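Local coordinates for uncharacterized protein VP0806 (Vibrio parahaemolyticus, PDB 2R5S) that is of unknown function but is a thioredoxin-domain protein, possibly a protein-disulfide reductase, whose C-terminal part, described here, contains tetratricopeptide repeats, at residues A[34-37]-A[41-44]. Numbering follows the deposited sequence.
Sequences DELQ and DVKL
Val42 meets the end of the short helix 34-37 with its whole branched side chain, its CB lying 3.5 Å from the backbone O of Leu36. Its CG2 sits at almost the same range, 3.6 Å from Leu36 O, and CG1 at 3.9 Å, which places the carbonyl oxygen over all three carbons in van der Waals contact. CG1 stands opposite the backbone N of Val42 (chi1 178°) and also reaches the next carbonyl, 4.1 Å from Gln37 O. Gln37 O is touched as well by the CG methylene of Lys43, 3.9 Å away. Between side chains the contact is looser: one methyl of Leu36, CD1, comes within 4.4 Å of Val42 CG2. The nearest CA atoms of the two segments, those of Gln37 and Val42, are 6.0 Å apart. Both segments fall in a tetratricopeptide repeat region, an array of antiparallel helix pairs; here a single helical turn is joined by a two-residue link to helix 40-52. Beyond the pair, Leu10 of helix 9-18 packs against both Leu36 and Val42, while Ile29 of helix 22-30 touches Val42 and Gln37. The Lys43 chain runs on extended beyond CG to a hydrogen bond from NZ to Thr65 OG1. A bound MES molecule, probably from the crystallisation liquor, lies about 4 Å from the side chain of Val42.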
ATOM      1  N   ASP A  34      20.770   5.043 -10.939  1.00 56.56           N
ATOM      2  CA  ASP A  34      20.657   3.842 -10.090  1.00 57.27           C
ATOM      3  C   ASP A  34      21.654   3.924  -8.961  1.00 57.58           C
ATOM      4  O   ASP A  34      21.311   3.655  -7.802  1.00 58.72           O
ATOM      5  CB  ASP A  34      20.936   2.575 -10.833  1.00 57.93           C
ATOM      6  CG  ASP A  34      19.968   2.324 -11.979  1.00 61.17           C
ATOM      7  OD1 ASP A  34      20.463   1.747 -12.997  1.00 58.54           O
ATOM      8  OD2 ASP A  34      18.752   2.681 -11.849  1.00 61.15           O
ATOM      9  N   GLU A  35      22.892   4.285  -9.301  1.00 56.44           N
ATOM     10  CA  GLU A  35      23.891   4.631  -8.295  1.00 56.35           C
ATOM     11  C   GLU A  35      23.273   5.499  -7.147  1.00 54.81           C
ATOM     12  O   GLU A  35      23.370   5.127  -5.981  1.00 54.47           O
ATOM     13  CB  GLU A  35      25.103   5.339  -8.914  1.00 56.11           C
ATOM     14  CG  GLU A  35      25.852   4.542 -10.023  1.00 59.03           C
ATOM     15  CD  GLU A  35      25.491   5.018 -11.444  1.00 61.80           C
ATOM     16  OE1 GLU A  35      24.703   5.992 -11.575  1.00 63.52           O
ATOM     17  OE2 GLU A  35      26.011   4.427 -12.421  1.00 60.84           O
ATOM     18  N   LEU A  36      22.655   6.634  -7.479  1.00 53.89           N
ATOM     19  CA  LEU A  36      22.161   7.543  -6.420  1.00 52.36           C
ATOM     20  C   LEU A  36      20.955   6.936  -5.732  1.00 51.59           C
ATOM     21  O   LEU A  36      20.762   7.078  -4.502  1.00 52.75           O
ATOM     22  CB  LEU A  36      21.891   8.953  -6.958  1.00 51.89           C
ATOM     23  CG  LEU A  36      21.556  10.045  -5.901  1.00 54.90           C
ATOM     24  CD1 LEU A  36      22.619  10.160  -4.807  1.00 52.90           C
ATOM     25  CD2 LEU A  36      21.329  11.395  -6.521  1.00 52.61           C
ATOM     26  N   GLN A  37      20.126   6.238  -6.493  1.00 51.21           N
ATOM     27  CA  GLN A  37      19.079   5.425  -5.887  1.00 52.78           C
ATOM     28  C   GLN A  37      19.534   4.475  -4.774  1.00 53.28           C
ATOM     29  O   GLN A  37      18.845   4.303  -3.780  1.00 52.72           O
ATOM     30  CB  GLN A  37      18.233   4.699  -6.913  1.00 52.74           C
ATOM     31  CG  GLN A  37      17.330   5.655  -7.610  1.00 52.22           C
ATOM     32  CD  GLN A  37      16.299   5.006  -8.448  1.00 52.70           C
ATOM     33  OE1 GLN A  37      16.284   5.190  -9.651  1.00 57.52           O
ATOM     34  NE2 GLN A  37      15.417   4.252  -7.829  1.00 55.68           N
ATOM     35  N   ASP A  41      21.275   6.882   2.083  1.00 53.10           N
ATOM     36  CA  ASP A  41      20.367   7.926   2.682  1.00 52.59           C
ATOM     37  C   ASP A  41      19.121   8.038   1.795  1.00 53.10           C
ATOM     38  O   ASP A  41      18.050   8.296   2.286  1.00 52.09           O
ATOM     39  CB  ASP A  41      21.041   9.302   2.877  1.00 52.63           C
ATOM     40  CG  ASP A  41      21.673   9.890   1.598  1.00 54.32           C
ATOM     41  OD1 ASP A  41      21.976   9.176   0.640  1.00 55.52           O
ATOM     42  OD2 ASP A  41      21.922  11.106   1.559  1.00 56.52           O
ATOM     43  N   VAL A  42      19.264   7.716   0.484  1.00 52.67           N
ATOM     44  CA  VAL A  42      18.154   7.805  -0.453  0.50 51.06           C
ATOM     45  C   VAL A  42      17.232   6.637  -0.200  1.00 52.02           C
ATOM     46  O   VAL A  42      15.998   6.826  -0.157  1.00 52.59           O
ATOM     47  CB  VAL A  42      18.582   7.963  -1.938  0.50 50.48           C
ATOM     48  CG1 VAL A  42      17.376   7.988  -2.840  0.50 45.98           C
ATOM     49  CG2 VAL A  42      19.273   9.282  -2.115  0.50 48.46           C
ATOM     50  N   LYS A  43      17.807   5.459   0.043  1.00 51.23           N
ATOM     51  CA  LYS A  43      17.068   4.323   0.573  1.00 51.29           C
ATOM     52  C   LYS A  43      16.259   4.574   1.794  1.00 52.00           C
ATOM     53  O   LYS A  43      15.131   4.188   1.831  1.00 54.27           O
ATOM     54  CB  LYS A  43      18.009   3.133   0.896  1.00 51.49           C
ATOM     55  CG  LYS A  43      18.525   2.476  -0.396  1.00 47.69           C
ATOM     56  CD  LYS A  43      19.418   1.251   0.024  1.00 49.89           C
ATOM     57  CE  LYS A  43      19.721   0.349  -1.179  1.00 52.74           C
ATOM     58  NZ  LYS A  43      20.674  -0.737  -0.660  1.00 59.57           N
ATOM     59  N   LEU A  44      16.804   5.207   2.794  1.00 53.11           N
ATOM     60  CA  LEU A  44      15.977   5.524   3.957  1.00 55.71           C
ATOM     61  C   LEU A  44      14.780   6.374   3.527  1.00 55.91           C
ATOM     62  O   LEU A  44      13.665   6.000   3.742  1.00 58.51           O
ATOM     63  CB  LEU A  44      16.807   6.246   5.036  1.00 54.97           C
ATOM     64  CG  LEU A  44      17.704   5.490   6.030  1.00 60.07           C
ATOM     65  CD1 LEU A  44      17.539   3.971   5.968  1.00 56.37           C
ATOM     66  CD2 LEU A  44      19.152   5.925   5.988  1.00 61.10           C
TER